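Local coordinates for protein hydrolase, haloacid dehalogenase-like family (Porphyromonas gingivalis, PDB 2I6X) that probably acts as a hydrolase of the haloacid dehalogenase (HAD) superfamily, at residues A[4-9]-A[167-172]; A[26-31]-A[81-86]; A[154-159]-A[184-189]. One frame throughout, in Å; residues are numbered along the deposited sequence. Where two conformers were deposited one is given.

Contact 1 of 3, residues A[4-9]-A[167-172]; sequences MIRNIV and PEETLF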
loop_
_atom_site.group_PDB
_atom_site.type_symbol
_atom_site.label_atom_id
_atom_site.label_comp_id
_atom_site.label_asym_id
_atom_site.label_seq_id
_atom_site.Cartn_x
_atom_site.Cartn_y
_atom_site.Cartn_z
HETATM N N MSE A 4 -15.520 -20.386 3.682
HETATM C CA MSE A 4 -14.110 -20.439 3.312
HETATM C C MSE A 4 -13.234 -19.428 4.060
HETATM O O MSE A 4 -12.290 -19.784 4.786
HETATM C CB MSE A 4 -14.028 -20.070 1.837
HETATM C CG MSE A 4 -14.040 -21.232 0.898
HETATM SE SE MSE A 4 -12.208 -21.506 0.322
HETATM C CE MSE A 4 -11.875 -19.789 -0.590
ATOM N N ILE A 5 -13.584 -18.164 3.846
ATOM C CA ILE A 5 -12.777 -17.021 4.189
ATOM C C ILE A 5 -13.289 -16.398 5.497
ATOM O O ILE A 5 -14.488 -16.124 5.629
ATOM C CB ILE A 5 -12.845 -15.966 3.026
ATOM C CG1 ILE A 5 -12.471 -16.575 1.660
ATOM C CG2 ILE A 5 -12.037 -14.715 3.346
ATOM C CD1 ILE A 5 -11.073 -17.082 1.547
ATOM N N ARG A 6 -12.372 -16.194 6.445
ATOM C CA ARG A 6 -12.623 -15.481 7.704
ATOM C C ARG A 6 -11.931 -14.101 7.749
ATOM O O ARG A 6 -12.391 -13.187 8.440
ATOM C CB ARG A 6 -12.124 -16.312 8.894
ATOM C CG ARG A 6 -12.874 -17.616 9.151
ATOM C CD ARG A 6 -12.819 -17.946 10.645
ATOM N NE ARG A 6 -13.093 -19.355 10.948
ATOM C CZ ARG A 6 -14.305 -19.915 10.974
ATOM N NH1 ARG A 6 -15.394 -19.194 10.706
ATOM N NH2 ARG A 6 -14.429 -21.207 11.265
ATOM N N ASN A 7 -10.815 -13.976 7.024
ATOM C CA ASN A 7 -9.989 -12.783 7.028
ATOM C C ASN A 7 -9.759 -12.295 5.600
ATOM O O ASN A 7 -9.673 -13.100 4.670
ATOM C CB ASN A 7 -8.633 -13.041 7.696
ATOM C CG ASN A 7 -8.711 -14.059 8.825
ATOM O OD1 ASN A 7 -9.248 -13.778 9.902
ATOM N ND2 ASN A 7 -8.176 -15.249 8.582
ATOM N N ILE A 8 -9.680 -10.979 5.425
ATOM C CA ILE A 8 -9.399 -10.433 4.123
ATOM C C ILE A 8 -8.326 -9.382 4.321
ATOM O O ILE A 8 -8.444 -8.549 5.214
ATOM C CB ILE A 8 -10.663 -9.786 3.452
ATOM C CG1 ILE A 8 -11.856 -10.748 3.421
ATOM C CG2 ILE A 8 -10.350 -9.308 2.031
ATOM C CD1 ILE A 8 -13.169 -10.026 3.461
ATOM N N VAL A 9 -7.295 -9.422 3.478
ATOM C CA VAL A 9 -6.149 -8.519 3.534
ATOM C C VAL A 9 -6.103 -7.774 2.217
ATOM O O VAL A 9 -6.183 -8.388 1.158
ATOM C CB VAL A 9 -4.805 -9.306 3.700
ATOM C CG1 VAL A 9 -3.595 -8.342 3.670
ATOM C CG2 VAL A 9 -4.805 -10.120 4.979
ATOM N N PRO A 167 -3.544 -18.571 7.033
ATOM C CA PRO A 167 -3.492 -18.286 5.580
ATOM C C PRO A 167 -4.601 -18.963 4.761
ATOM O O PRO A 167 -5.163 -18.351 3.852
ATOM C CB PRO A 167 -2.096 -18.773 5.167
ATOM C CG PRO A 167 -1.290 -18.682 6.431
ATOM C CD PRO A 167 -2.236 -19.025 7.553
ATOM N N GLU A 168 -4.945 -20.211 5.084
ATOM C CA GLU A 168 -5.980 -20.873 4.310
ATOM C C GLU A 168 -7.385 -20.343 4.598
ATOM O O GLU A 168 -8.348 -20.741 3.953
ATOM C CB GLU A 168 -5.910 -22.386 4.441
ATOM C CG GLU A 168 -6.401 -22.931 5.770
ATOM C CD GLU A 168 -5.285 -23.073 6.802
ATOM O OE1 GLU A 168 -5.410 -24.019 7.633
ATOM O OE2 GLU A 168 -4.297 -22.253 6.755
ATOM N N GLU A 169 -7.504 -19.439 5.557
ATOM C CA GLU A 169 -8.790 -18.818 5.840
ATOM C C GLU A 169 -8.783 -17.352 5.432
ATOM O O GLU A 169 -9.699 -16.605 5.750
ATOM C CB GLU A 169 -9.116 -18.939 7.321
ATOM C CG GLU A 169 -9.270 -20.373 7.810
ATOM C CD GLU A 169 -9.806 -20.434 9.228
ATOM O OE1 GLU A 169 -9.721 -19.408 9.944
ATOM O OE2 GLU A 169 -10.328 -21.502 9.625
ATOM N N THR A 170 -7.741 -16.946 4.725
ATOM C CA THR A 170 -7.526 -15.538 4.433
ATOM C C THR A 170 -7.513 -15.277 2.936
ATOM O O THR A 170 -6.868 -16.005 2.192
ATOM C CB THR A 170 -6.198 -15.036 5.077
ATOM O OG1 THR A 170 -6.182 -15.399 6.472
ATOM C CG2 THR A 170 -6.075 -13.551 4.946
ATOM N N LEU A 171 -8.228 -14.234 2.504
ATOM C CA LEU A 171 -8.175 -13.784 1.112
ATOM C C LEU A 171 -7.253 -12.571 0.990
ATOM O O LEU A 171 -7.445 -11.590 1.692
ATOM C CB LEU A 171 -9.586 -13.484 0.600
ATOM C CG LEU A 171 -9.749 -12.889 -0.792
ATOM C CD1 LEU A 171 -9.206 -13.844 -1.862
ATOM C CD2 LEU A 171 -11.230 -12.565 -1.036
ATOM N N PHE A 172 -6.237 -12.656 0.129
ATOM C CA PHE A 172 -5.213 -11.591 -0.038
ATOM C C PHE A 172 -5.403 -10.906 -1.377
ATOM O O PHE A 172 -5.374 -11.562 -2.424
ATOM C CB PHE A 172 -3.797 -12.188 0.083
ATOM C CG PHE A 172 -2.654 -11.187 -0.172
ATOM C CD1 PHE A 172 -2.338 -10.199 0.766
ATOM C CD2 PHE A 172 -1.881 -11.266 -1.337
ATOM C CE1 PHE A 172 -1.263 -9.275 0.544
ATOM C CE2 PHE A 172 -0.821 -10.378 -1.573
ATOM C CZ PHE A 172 -0.504 -9.370 -0.630
HETATM O O HOH W 1 -8.034 -17.436 10.579
#
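The carboxamide of N7 crosses T170, and its ND2 makes a 2.9 Å hydrogen bond to T170 OG1, which lies 19° out of the amide plane. That oxygen is set anti to the carbonyl carbon, beside the backbone N (chi1 -51°), and also bonds to K166 O. N7 ND2 also donates to a water that donates in turn to E169 OE1. The same OE1 faces R6, whose side chain lies alongside that of E169 and points the same way, with R6 NE in a salt bridge to it at 3.5 Å. The guanidinium and carboxylate planes stand 80° apart, which does not fit a side-on, two-bond pairing. The backbone illustrates how a parallel ladder begins: E169 O takes both R6 N (2.8 Å) and N7 N, then L171 N reaches N7 O and V9 N reaches L171 O. N7, T170, V9 and F172 share one face of the sheet, where V9 CG1 meets the F172 ring edge at CD1 (3.7 Å). I8 and L171 point to the other face, and I5, just before the strand, brings CG2 to 3.9 Å from L171 CB; L206 and L207 of helix 200-207 cover L171. In the Rossmann-like HAD core, strand 7-10 lies between 106-111 and 170-173, with 189-191 beyond.

Contact 2 of 3, residues A[26-31]-A[81-86]; sequences RRFKAI and DALLGF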
loop_
_atom_site.group_PDB
_atom_site.type_symbol
_atom_site.label_atom_id
_atom_site.label_comp_id
_atom_site.label_asym_id
_atom_site.label_seq_id
_atom_site.Cartn_x
_atom_site.Cartn_y
_atom_site.Cartn_z
ATOM N N ARG A 26 6.482 13.055 -13.464
ATOM C CA ARG A 26 6.420 14.451 -13.931
ATOM C C ARG A 26 6.787 15.439 -12.812
ATOM O O ARG A 26 7.612 16.332 -13.018
ATOM C CB ARG A 26 5.019 14.760 -14.495
ATOM C CG ARG A 26 4.879 16.071 -15.260
ATOM C CD ARG A 26 3.417 16.561 -15.277
ATOM N NE ARG A 26 2.962 17.066 -13.969
ATOM C CZ ARG A 26 1.752 17.580 -13.727
ATOM N NH1 ARG A 26 1.437 18.005 -12.513
ATOM N NH2 ARG A 26 0.846 17.665 -14.699
ATOM N N ARG A 27 6.187 15.257 -11.635
ATOM C CA ARG A 27 6.428 16.136 -10.488
ATOM C C ARG A 27 7.875 16.030 -9.968
ATOM O O ARG A 27 8.537 17.056 -9.695
ATOM C CB ARG A 27 5.400 15.869 -9.379
ATOM C CG ARG A 27 3.953 16.166 -9.766
ATOM C CD ARG A 27 3.012 15.972 -8.581
ATOM N NE ARG A 27 1.615 16.077 -8.984
ATOM C CZ ARG A 27 0.569 16.190 -8.153
ATOM N NH1 ARG A 27 0.729 16.216 -6.822
ATOM N NH2 ARG A 27 -0.656 16.293 -8.666
ATOM N N PHE A 28 8.389 14.797 -9.893
ATOM C CA PHE A 28 9.794 14.587 -9.518
ATOM C C PHE A 28 10.800 15.258 -10.450
ATOM O O PHE A 28 11.779 15.843 -9.987
ATOM C CB PHE A 28 10.116 13.109 -9.330
ATOM C CG PHE A 28 9.801 12.606 -7.960
ATOM C CD1 PHE A 28 10.451 13.137 -6.848
ATOM C CD2 PHE A 28 8.837 11.603 -7.772
ATOM C CE1 PHE A 28 10.152 12.673 -5.558
ATOM C CE2 PHE A 28 8.519 11.120 -6.489
ATOM C CZ PHE A 28 9.183 11.652 -5.378
ATOM N N LYS A 29 10.557 15.172 -11.753
ATOM C CA LYS A 29 11.376 15.867 -12.729
ATOM C C LYS A 29 11.358 17.377 -12.476
ATOM O O LYS A 29 12.408 18.024 -12.484
ATOM C CB LYS A 29 10.895 15.555 -14.149
ATOM C CG LYS A 29 11.315 14.196 -14.629
ATOM C CD LYS A 29 10.815 13.885 -16.020
ATOM C CE LYS A 29 11.276 12.496 -16.406
ATOM N NZ LYS A 29 10.469 11.929 -17.511
ATOM N N ALA A 30 10.167 17.932 -12.245
ATOM C CA ALA A 30 10.033 19.372 -12.022
ATOM C C ALA A 30 10.783 19.888 -10.773
ATOM O O ALA A 30 11.149 21.057 -10.728
ATOM C CB ALA A 30 8.560 19.805 -12.027
ATOM N N ILE A 31 11.039 19.029 -9.785
ATOM C CA ILE A 31 11.901 19.423 -8.664
ATOM C C ILE A 31 13.340 18.908 -8.744
ATOM O O ILE A 31 14.027 18.813 -7.717
ATOM C CB ILE A 31 11.307 19.067 -7.286
ATOM C CG1 ILE A 31 10.991 17.572 -7.197
ATOM C CG2 ILE A 31 10.115 19.980 -6.995
ATOM C CD1 ILE A 31 10.534 17.068 -5.786
ATOM N N ASP A 81 4.468 16.378 -2.085
ATOM C CA ASP A 81 3.706 16.785 -3.259
ATOM C C ASP A 81 3.976 15.945 -4.529
ATOM O O ASP A 81 3.048 15.631 -5.281
ATOM C CB ASP A 81 3.979 18.259 -3.540
ATOM C CG ASP A 81 3.317 18.738 -4.802
ATOM O OD1 ASP A 81 2.111 19.026 -4.774
ATOM O OD2 ASP A 81 4.022 18.839 -5.830
ATOM N N ALA A 82 5.239 15.606 -4.774
ATOM C CA ALA A 82 5.592 14.743 -5.903
ATOM C C ALA A 82 5.134 13.297 -5.711
ATOM O O ALA A 82 4.603 12.681 -6.642
ATOM C CB ALA A 82 7.093 14.798 -6.170
ATOM N N LEU A 83 5.347 12.741 -4.521
ATOM C CA LEU A 83 4.892 11.392 -4.255
ATOM C C LEU A 83 3.367 11.311 -4.360
ATOM O O LEU A 83 2.808 10.359 -4.910
ATOM C CB LEU A 83 5.389 10.904 -2.893
ATOM C CG LEU A 83 6.394 9.735 -2.767
ATOM C CD1 LEU A 83 6.753 8.939 -4.048
ATOM C CD2 LEU A 83 7.628 10.165 -2.008
ATOM N N LEU A 84 2.674 12.321 -3.866
ATOM C CA LEU A 84 1.224 12.273 -3.953
ATOM C C LEU A 84 0.658 12.384 -5.392
ATOM O O LEU A 84 -0.533 12.172 -5.585
ATOM C CB LEU A 84 0.587 13.289 -3.007
ATOM C CG LEU A 84 0.112 12.572 -1.747
ATOM C CD1 LEU A 84 1.230 12.100 -0.803
ATOM C CD2 LEU A 84 -0.726 13.588 -1.085
ATOM N N GLY A 85 1.516 12.687 -6.374
ATOM C CA GLY A 85 1.139 12.623 -7.780
ATOM C C GLY A 85 0.743 11.220 -8.215
ATOM O O GLY A 85 0.010 11.061 -9.184
ATOM N N PHE A 86 1.270 10.214 -7.516
ATOM C CA PHE A 86 0.893 8.814 -7.684
ATOM C C PHE A 86 -0.596 8.539 -7.464
ATOM O O PHE A 86 -1.146 7.637 -8.104
ATOM C CB PHE A 86 1.673 7.926 -6.690
ATOM C CG PHE A 86 2.819 7.163 -7.298
ATOM C CD1 PHE A 86 2.590 6.019 -8.045
ATOM C CD2 PHE A 86 4.141 7.577 -7.093
ATOM C CE1 PHE A 86 3.666 5.271 -8.578
ATOM C CE2 PHE A 86 5.233 6.855 -7.641
ATOM C CZ PHE A 86 4.991 5.703 -8.382
#
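R27 and A82 bring helices 21-30 and 76-83 close together, with their CA atoms 4.9 Å apart, a spacing that suits the small side chain of A82. The methyl group of A82 is the centre of the apolar contact. It sits over the centre of the F28 ring, with CB 3.6 Å from the centroid and 5° off the ring normal, a well-formed CH-pi contact. R27 CB lies 3.8 Å from the same methyl carbon, and I31 CD1 reaches it from just beyond the end of helix 21-30. L83 approaches the F28 ring in a different way, with CD1 in the ring plane, 3.7 Å from CE2. R27 then runs extended from CG to NE (chi2 -176°, chi3 -172°), which carries CD and NE past A82. NH1 donates to D81 O at 2.8 Å, with the oxygen close to the guanidinium plane, while one face of the group rests on G85 CA, one turn further on and 3.6 Å from CZ, where no side chain intervenes. The D81 carboxylate adds a long charge pairing, OD1 lying 3.7 Å from NH1 and well out of the guanidinium plane. R27 NE is paired with E23. These helices lie between the first two strands of the core in sequence, consistent with the helical cap of this family. The chemistry is divided: an apolar centre around A82 is bordered by an arginine whose directed bond goes to a main-chain carbonyl, while the nearby carboxylate would act mainly through its charge.

Contact 3 of 3, residues A[154-159]-A[184-189]; sequences DIFLEM and ERLGFH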
loop_
_atom_site.group_PDB
_atom_site.type_symbol
_atom_site.label_atom_id
_atom_site.label_comp_id
_atom_site.label_asym_id
_atom_site.label_seq_id
_atom_site.Cartn_x
_atom_site.Cartn_y
_atom_site.Cartn_z
ATOM N N ASP A 154 9.095 -12.450 5.351
ATOM C CA ASP A 154 9.111 -11.918 6.714
ATOM C C ASP A 154 7.937 -10.990 7.035
ATOM O O ASP A 154 7.373 -11.080 8.119
ATOM C CB ASP A 154 10.478 -11.372 7.191
ATOM C CG ASP A 154 11.051 -10.232 6.332
ATOM O OD1 ASP A 154 12.292 -10.042 6.455
ATOM O OD2 ASP A 154 10.334 -9.530 5.575
ATOM N N ILE A 155 7.523 -10.156 6.087
ATOM C CA ILE A 155 6.436 -9.214 6.370
ATOM C C ILE A 155 5.083 -9.965 6.491
ATOM O O ILE A 155 4.287 -9.673 7.384
ATOM C CB ILE A 155 6.380 -8.002 5.370
ATOM C CG1 ILE A 155 5.592 -6.830 6.017
ATOM C CG2 ILE A 155 5.859 -8.450 3.941
ATOM C CD1 ILE A 155 5.419 -5.534 5.168
ATOM N N PHE A 156 4.846 -10.942 5.620
ATOM C CA PHE A 156 3.712 -11.859 5.782
ATOM C C PHE A 156 3.716 -12.591 7.128
ATOM O O PHE A 156 2.652 -12.732 7.771
ATOM C CB PHE A 156 3.667 -12.867 4.644
ATOM C CG PHE A 156 3.314 -12.246 3.298
ATOM C CD1 PHE A 156 2.000 -12.247 2.840
ATOM C CD2 PHE A 156 4.299 -11.660 2.509
ATOM C CE1 PHE A 156 1.661 -11.680 1.593
ATOM C CE2 PHE A 156 3.985 -11.074 1.244
ATOM C CZ PHE A 156 2.666 -11.081 0.787
ATOM N N LEU A 157 4.895 -13.057 7.548
ATOM C CA LEU A 157 4.991 -13.838 8.765
ATOM C C LEU A 157 4.750 -13.000 10.041
ATOM O O LEU A 157 4.098 -13.471 10.977
ATOM C CB LEU A 157 6.317 -14.624 8.819
ATOM C CG LEU A 157 6.590 -15.634 7.677
ATOM C CD1 LEU A 157 7.902 -16.340 7.914
ATOM C CD2 LEU A 157 5.534 -16.680 7.574
ATOM N N GLU A 158 5.264 -11.768 10.066
ATOM C CA GLU A 158 4.984 -10.853 11.159
ATOM C C GLU A 158 3.463 -10.634 11.285
ATOM O O GLU A 158 2.905 -10.770 12.383
ATOM C CB GLU A 158 5.739 -9.531 10.982
ATOM C CG GLU A 158 5.682 -8.648 12.237
ATOM C CD GLU A 158 6.519 -7.364 12.151
ATOM O OE1 GLU A 158 7.563 -7.394 11.476
ATOM O OE2 GLU A 158 6.160 -6.332 12.777
HETATM N N MSE A 159 2.814 -10.347 10.149
HETATM C CA MSE A 159 1.362 -10.195 10.046
HETATM C C MSE A 159 0.566 -11.387 10.601
HETATM O O MSE A 159 -0.326 -11.211 11.436
HETATM C CB MSE A 159 0.946 -9.922 8.592
HETATM C CG MSE A 159 -0.568 -9.931 8.417
HETATM SE SE MSE A 159 -1.181 -9.359 6.652
HETATM C CE MSE A 159 -0.658 -10.985 5.659
ATOM N N GLU A 184 0.515 -16.908 -2.193
ATOM C CA GLU A 184 0.248 -18.290 -2.644
ATOM C C GLU A 184 1.165 -19.313 -1.987
ATOM O O GLU A 184 0.713 -20.344 -1.525
ATOM C CB GLU A 184 0.375 -18.409 -4.168
ATOM C CG GLU A 184 -0.829 -17.812 -4.928
ATOM C CD GLU A 184 -2.136 -18.625 -4.768
ATOM O OE1 GLU A 184 -2.098 -19.832 -4.347
ATOM O OE2 GLU A 184 -3.209 -18.047 -5.087
ATOM N N ARG A 185 2.453 -18.991 -1.953
ATOM C CA ARG A 185 3.504 -19.850 -1.423
ATOM C C ARG A 185 3.231 -20.149 0.067
ATOM O O ARG A 185 3.432 -21.262 0.541
ATOM C CB ARG A 185 4.804 -19.067 -1.556
ATOM C CG ARG A 185 5.970 -19.724 -2.228
ATOM C CD ARG A 185 6.980 -18.610 -2.527
ATOM N NE ARG A 185 7.185 -18.327 -3.956
ATOM C CZ ARG A 185 7.350 -17.107 -4.481
ATOM N NH1 ARG A 185 7.540 -16.972 -5.796
ATOM N NH2 ARG A 185 7.288 -16.012 -3.731
ATOM N N LEU A 186 2.739 -19.134 0.778
ATOM C CA LEU A 186 2.412 -19.222 2.180
ATOM C C LEU A 186 1.035 -19.822 2.502
ATOM O O LEU A 186 0.707 -19.998 3.681
ATOM C CB LEU A 186 2.577 -17.819 2.815
ATOM C CG LEU A 186 4.051 -17.385 2.834
ATOM C CD1 LEU A 186 4.164 -15.954 3.310
ATOM C CD2 LEU A 186 4.949 -18.361 3.663
ATOM N N GLY A 187 0.225 -20.096 1.475
ATOM C CA GLY A 187 -1.049 -20.771 1.662
ATOM C C GLY A 187 -2.285 -19.878 1.648
ATOM O O GLY A 187 -3.390 -20.373 1.905
ATOM N N PHE A 188 -2.117 -18.583 1.337
ATOM C CA PHE A 188 -3.260 -17.666 1.155
ATOM C C PHE A 188 -4.103 -17.959 -0.089
ATOM O O PHE A 188 -3.587 -18.457 -1.090
ATOM C CB PHE A 188 -2.817 -16.192 1.103
ATOM C CG PHE A 188 -2.201 -15.695 2.380
ATOM C CD1 PHE A 188 -2.963 -14.989 3.305
ATOM C CD2 PHE A 188 -0.845 -15.918 2.658
ATOM C CE1 PHE A 188 -2.404 -14.523 4.477
ATOM C CE2 PHE A 188 -0.271 -15.454 3.831
ATOM C CZ PHE A 188 -1.042 -14.766 4.758
ATOM N N HIS A 189 -5.404 -17.665 0.013
ATOM C CA HIS A 189 -6.254 -17.370 -1.149
ATOM C C HIS A 189 -5.850 -16.009 -1.664
ATOM O O HIS A 189 -5.596 -15.106 -0.871
ATOM C CB HIS A 189 -7.734 -17.394 -0.781
ATOM C CG HIS A 189 -8.165 -18.723 -0.260
ATOM N ND1 HIS A 189 -8.479 -19.776 -1.095
ATOM C CD2 HIS A 189 -8.239 -19.206 1.004
ATOM C CE1 HIS A 189 -8.760 -20.844 -0.365
ATOM N NE2 HIS A 189 -8.630 -20.523 0.912
#
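The F156 and F188 side chains meet at a slant, F156 CD1 lying 4.1 Å from F188 CE2, and F156 also makes an edge-to-face pair with F172 of strand 170-173. The setting is the alpha/beta layering of the HAD core, where helix 177-185 forms the link of a beta-alpha-beta crossover between the parallel strands 170-173 and 189-191. It packs beside helix 153-163, and this contact forms where helix 177-185 ends and the chain turns towards its next strand. That turn is a Schellman motif: G187 takes a positive phi of 101°, and its N bonds back to E184 O at 3.0 Å. The turn sets L186 and F188, on either side of the glycine in sequence, both facing the neighbouring helix. No hydrogen bond crosses the gap, so the association is wholly apolar and depends on the fit of the side chains. L186 CD1 stands anti to CA (chi2 173°) and lies 3.4 Å from F156 CB, with F156 CG next nearest, while at the exposed L157, CD2 meets L186 CD2 at 4.3 Å. L110 of strand 106-111 touches both F156 and M159, tying the helix to the sheet below. M159, a selenomethionine, meets F188 tip to tip. Its chain bends at the selenium (chi3 74°), which places CE 3.9 Å from F188 CZ.

In the fold
Contacts 1 and 3 form one continuous region of the core, their centres 11 Å apart. Strand 170-173 joins them: it pairs with strand 7-10 on one side and with H189 on the other, where F172 N lies 2.7 Å from H189 O and T170 O lies 3.1 Å from H189 N, both probable hydrogen bonds. Contact 2 lies in a helical part consistent with the cap, its centre 36 Å from that of contact 1 and 33 Å from that of contact 3, with nearest atoms about 17 Å away in each case. In HAD relatives the catalytic acidic residues lie at the carboxyl ends of the core strands, facing such a cap.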